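PDB 4HTL: beta-glucoside kinase, which catalyses the ATP-dependent phosphorylation of cellobiose to cellobiose-6'-phosphate and may also regulate transcription of the cellobiose-PTS operon. Local coordinates for residues V57-V68 against L99-C109. Residues are numbered along the deposited sequence; the frame is centred on the assembly and turned at random. Where two conformers were deposited one is given.
Sequences VTGIAVSAPGYV and LPVAIENDANC
Ile-60, Val-62 and Ala-64 pair through their backbones with the parallel strand 101-105, the axes 14° apart. Ile-60 N donates to Pro-100 O at 2.9 Å, and Ile-60 O accepts from Ala-102 N. Val-62 bonds likewise to Ala-102 and Glu-104. Ala-64 N donates to Glu-104 O, and a weak bond from Asp-106 N to Ala-64 O carries the pairing into the helix.

Ile-60, Val-101, Val-62 and Ile-103 pack on the face covered by helix 89-97. Leu-99 CD1 meets Val-57 CG2 at 3.9 Å where the strands begin. In the conformers given, Ile-103 lies beside Val-62, chi1 -176° and chi2 160° extending it so that CD1 reaches Val-62 CG1 at 4.0 Å. Val-68 CG1 comes across to Ile-103 CG2 at 3.5 Å.

Within this chain, strand 101-105 edges the five-stranded mixed sheet (order 3-2-1-4-5) of the actin-like ATPase fold of ROK kinases; 59-64 lies between it and strand 6-11. On the opposite face, Ser-63 OG is hydrogen-bonded to OD1 of Asp-10, a probable ATP-site residue, and Ser-63 CB touches Cys-109 SG at 3.6 Å.

Asn-105 is the N-cap: its OD1 accepts from Asn-108 N at 3.0 Å. Its ND2 donates to Gly-66 O, tilted from its own amide plane; the 2.6 Å length, from one of two conformers, is doubtfully short. Glu-104 OE2 takes Asn-105 N on its anti side and Asn-108 ND2 from above the carboxylate plane; OE1 salt-bridges Arg-147.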
loop_
_atom_site.group_PDB
_atom_site.type_symbol
_atom_site.label_atom_id
_atom_site.label_comp_id
_atom_site.label_asym_id
_atom_site.label_seq_id
_atom_site.Cartn_x
_atom_site.Cartn_y
_atom_site.Cartn_z
ATOM N N VAL A 57 -33.085 -17.130 -13.080
ATOM C CA VAL A 57 -31.783 -16.975 -12.408
ATOM C C VAL A 57 -31.597 -18.009 -11.285
ATOM O O VAL A 57 -32.551 -18.397 -10.602
ATOM C CB VAL A 57 -31.469 -15.516 -11.967
ATOM C CG1 VAL A 57 -31.615 -14.549 -13.131
ATOM C CG2 VAL A 57 -32.328 -15.051 -10.817
ATOM N N THR A 58 -30.353 -18.479 -11.145
ATOM C CA THR A 58 -30.000 -19.557 -10.232
ATOM C C THR A 58 -29.018 -19.074 -9.151
ATOM O O THR A 58 -28.592 -19.848 -8.287
ATOM C CB THR A 58 -29.356 -20.705 -11.024
ATOM O OG1 THR A 58 -28.203 -20.200 -11.713
ATOM C CG2 THR A 58 -30.357 -21.328 -12.055
ATOM N N GLY A 59 -28.665 -17.787 -9.204
ATOM C CA GLY A 59 -27.691 -17.209 -8.294
ATOM C C GLY A 59 -27.716 -15.691 -8.387
ATOM O O GLY A 59 -28.214 -15.125 -9.369
ATOM N N ILE A 60 -27.197 -15.039 -7.350
ATOM C CA ILE A 60 -27.184 -13.580 -7.275
ATOM C C ILE A 60 -25.791 -13.109 -6.866
ATOM O O ILE A 60 -25.217 -13.644 -5.911
ATOM C CB ILE A 60 -28.235 -13.030 -6.278
ATOM C CG1 ILE A 60 -29.675 -13.502 -6.627
ATOM C CG2 ILE A 60 -28.152 -11.501 -6.219
ATOM C CD1 ILE A 60 -30.708 -13.219 -5.547
ATOM N N ALA A 61 -25.266 -12.110 -7.592
ATOM C CA ALA A 61 -23.918 -11.565 -7.386
ATOM C C ALA A 61 -24.053 -10.052 -7.281
ATOM O O ALA A 61 -24.695 -9.412 -8.123
ATOM C CB ALA A 61 -23.003 -11.929 -8.563
ATOM N N VAL A 62 -23.488 -9.488 -6.226
ATOM C CA VAL A 62 -23.593 -8.053 -5.956
ATOM C C VAL A 62 -22.223 -7.395 -5.863
ATOM O O VAL A 62 -21.299 -7.921 -5.190
ATOM C CB VAL A 62 -24.367 -7.805 -4.632
ATOM C CG1 VAL A 62 -24.489 -6.299 -4.334
ATOM C CG2 VAL A 62 -25.733 -8.513 -4.664
ATOM N N SER A 63 -22.124 -6.212 -6.494
ATOM C CA SER A 63 -21.017 -5.283 -6.330
ATOM C C SER A 63 -21.594 -4.054 -5.571
ATOM O O SER A 63 -22.493 -3.354 -6.060
ATOM C CB SER A 63 -20.452 -4.889 -7.706
ATOM O OG SER A 63 -19.768 -3.660 -7.712
ATOM N N ALA A 64 -21.082 -3.797 -4.381
ATOM C CA ALA A 64 -21.636 -2.793 -3.496
ATOM C C ALA A 64 -20.577 -1.826 -3.005
ATOM O O ALA A 64 -19.451 -2.244 -2.704
ATOM C CB ALA A 64 -22.295 -3.484 -2.288
ATOM N N PRO A 65 -20.945 -0.538 -2.836
ATOM C CA PRO A 65 -19.971 0.355 -2.197
ATOM C C PRO A 65 -19.759 0.069 -0.731
ATOM O O PRO A 65 -20.561 -0.619 -0.082
ATOM C CB PRO A 65 -20.520 1.761 -2.456
ATOM C CG PRO A 65 -21.980 1.559 -2.653
ATOM C CD PRO A 65 -22.182 0.168 -3.206
ATOM N N GLY A 66 -18.605 0.507 -0.243
ATOM C CA GLY A 66 -18.325 0.454 1.178
ATOM C C GLY A 66 -17.487 -0.780 1.526
ATOM O O GLY A 66 -16.702 -1.258 0.687
ATOM N N TYR A 67 -17.676 -1.303 2.750
ATOM C CA TYR A 67 -16.844 -2.348 3.289
ATOM C C TYR A 67 -17.727 -3.553 3.499
ATOM O O TYR A 67 -18.761 -3.472 4.206
ATOM C CB TYR A 67 -16.193 -1.869 4.604
ATOM C CG TYR A 67 -15.442 -0.551 4.496
ATOM C CD1 TYR A 67 -14.669 -0.245 3.379
ATOM C CD2 TYR A 67 -15.425 0.347 5.560
ATOM C CE1 TYR A 67 -13.976 0.954 3.304
ATOM C CE2 TYR A 67 -14.758 1.545 5.486
ATOM C CZ TYR A 67 -14.006 1.831 4.371
ATOM O OH TYR A 67 -13.323 3.024 4.279
ATOM N N VAL A 68 -17.371 -4.641 2.832
ATOM C CA VAL A 68 -18.166 -5.856 2.800
ATOM C C VAL A 68 -17.312 -7.046 3.181
ATOM O O VAL A 68 -16.247 -7.241 2.580
ATOM C CB VAL A 68 -18.678 -6.132 1.347
ATOM C CG1 VAL A 68 -19.384 -7.478 1.276
ATOM C CG2 VAL A 68 -19.584 -5.017 0.865
ATOM N N LEU A 99 -31.959 -18.397 -3.222
ATOM C CA LEU A 99 -30.850 -18.591 -4.149
ATOM C C LEU A 99 -29.540 -18.303 -3.470
ATOM O O LEU A 99 -29.497 -17.470 -2.554
ATOM C CB LEU A 99 -30.967 -17.642 -5.342
ATOM C CG LEU A 99 -32.149 -17.907 -6.268
ATOM C CD1 LEU A 99 -32.216 -16.805 -7.316
ATOM C CD2 LEU A 99 -32.047 -19.290 -6.921
ATOM N N PRO A 100 -28.451 -18.956 -3.932
ATOM C CA PRO A 100 -27.121 -18.580 -3.426
ATOM C C PRO A 100 -26.780 -17.140 -3.814
ATOM O O PRO A 100 -27.145 -16.686 -4.913
ATOM C CB PRO A 100 -26.181 -19.567 -4.112
ATOM C CG PRO A 100 -26.918 -20.024 -5.329
ATOM C CD PRO A 100 -28.375 -20.003 -4.966
ATOM N N VAL A 101 -26.113 -16.437 -2.896
ATOM C CA VAL A 101 -25.787 -15.017 -3.040
ATOM C C VAL A 101 -24.308 -14.791 -2.702
ATOM O O VAL A 101 -23.747 -15.440 -1.806
ATOM C CB VAL A 101 -26.680 -14.140 -2.119
ATOM C CG1 VAL A 101 -26.337 -12.652 -2.277
ATOM C CG2 VAL A 101 -28.162 -14.402 -2.419
ATOM N N ALA A 102 -23.673 -13.902 -3.453
ATOM C CA ALA A 102 -22.348 -13.422 -3.125
ATOM C C ALA A 102 -22.325 -11.896 -3.229
ATOM O O ALA A 102 -23.069 -11.269 -4.004
ATOM C CB ALA A 102 -21.286 -14.055 -4.006
ATOM N N ILE A 103 -21.465 -11.312 -2.414
ATOM C CA ILE A 103 -21.299 -9.875 -2.386
ATOM C C ILE A 103 -19.816 -9.505 -2.201
ATOM O O ILE A 103 -19.073 -10.176 -1.454
ATOM C CB ILE A 103 -22.159 -9.270 -1.292
ATOM C CG1 ILE A 103 -22.068 -7.750 -1.323
ATOM C CG2 ILE A 103 -21.744 -9.816 0.057
ATOM C CD1 ILE A 103 -23.220 -7.098 -0.620
ATOM N N GLU A 104 -19.390 -8.437 -2.895
ATOM C CA GLU A 104 -18.015 -7.941 -2.827
ATOM C C GLU A 104 -18.104 -6.424 -3.039
ATOM O O GLU A 104 -19.090 -5.916 -3.570
ATOM C CB GLU A 104 -17.134 -8.627 -3.887
ATOM C CG GLU A 104 -15.657 -8.168 -4.002
ATOM C CD GLU A 104 -14.857 -8.249 -2.736
ATOM O OE1 GLU A 104 -14.210 -9.271 -2.517
ATOM O OE2 GLU A 104 -14.859 -7.258 -1.961
ATOM N N ASN A 105 -17.098 -5.692 -2.595
ATOM C CA ASN A 105 -17.002 -4.249 -2.765
ATOM C C ASN A 105 -16.868 -3.839 -4.233
ATOM O O ASN A 105 -16.285 -4.587 -5.026
ATOM C CB ASN A 105 -15.815 -3.774 -1.919
ATOM C CG ASN A 105 -15.261 -2.441 -2.354
ATOM O OD1 ASN A 105 -14.375 -2.382 -3.210
ATOM N ND2 ASN A 105 -15.730 -1.361 -1.707
ATOM N N ASP A 106 -17.359 -2.648 -4.579
ATOM C CA ASP A 106 -17.427 -2.203 -5.970
ATOM C C ASP A 106 -16.073 -2.057 -6.672
ATOM O O ASP A 106 -15.922 -2.468 -7.826
ATOM C CB ASP A 106 -18.302 -0.962 -6.131
ATOM C CG ASP A 106 -17.810 0.235 -5.374
ATOM O OD1 ASP A 106 -16.992 0.115 -4.462
ATOM O OD2 ASP A 106 -18.265 1.333 -5.715
ATOM N N ALA A 107 -15.104 -1.464 -5.977
ATOM C CA ALA A 107 -13.732 -1.304 -6.533
ATOM C C ALA A 107 -13.056 -2.665 -6.729
ATOM O O ALA A 107 -12.425 -2.932 -7.764
ATOM C CB ALA A 107 -12.887 -0.360 -5.702
ATOM N N ASN A 108 -13.233 -3.537 -5.741
ATOM C CA ASN A 108 -12.743 -4.889 -5.828
ATOM C C ASN A 108 -13.357 -5.639 -6.961
ATOM O O ASN A 108 -12.630 -6.307 -7.679
ATOM C CB ASN A 108 -12.940 -5.666 -4.535
ATOM C CG ASN A 108 -12.073 -5.129 -3.367
ATOM O OD1 ASN A 108 -11.157 -4.327 -3.573
ATOM N ND2 ASN A 108 -12.398 -5.567 -2.135
ATOM N N CYS A 109 -14.670 -5.494 -7.182
ATOM C CA CYS A 109 -15.314 -6.167 -8.309
ATOM C C CYS A 109 -14.739 -5.668 -9.651
ATOM O O CYS A 109 -14.428 -6.458 -10.528
ATOM C CB CYS A 109 -16.829 -5.972 -8.270
ATOM S SG CYS A 109 -17.647 -6.977 -7.032
HETATM O O HOH W 1 -16.438 1.734 -2.378
HETATM O O HOH W 2 -14.371 -6.918 0.697
#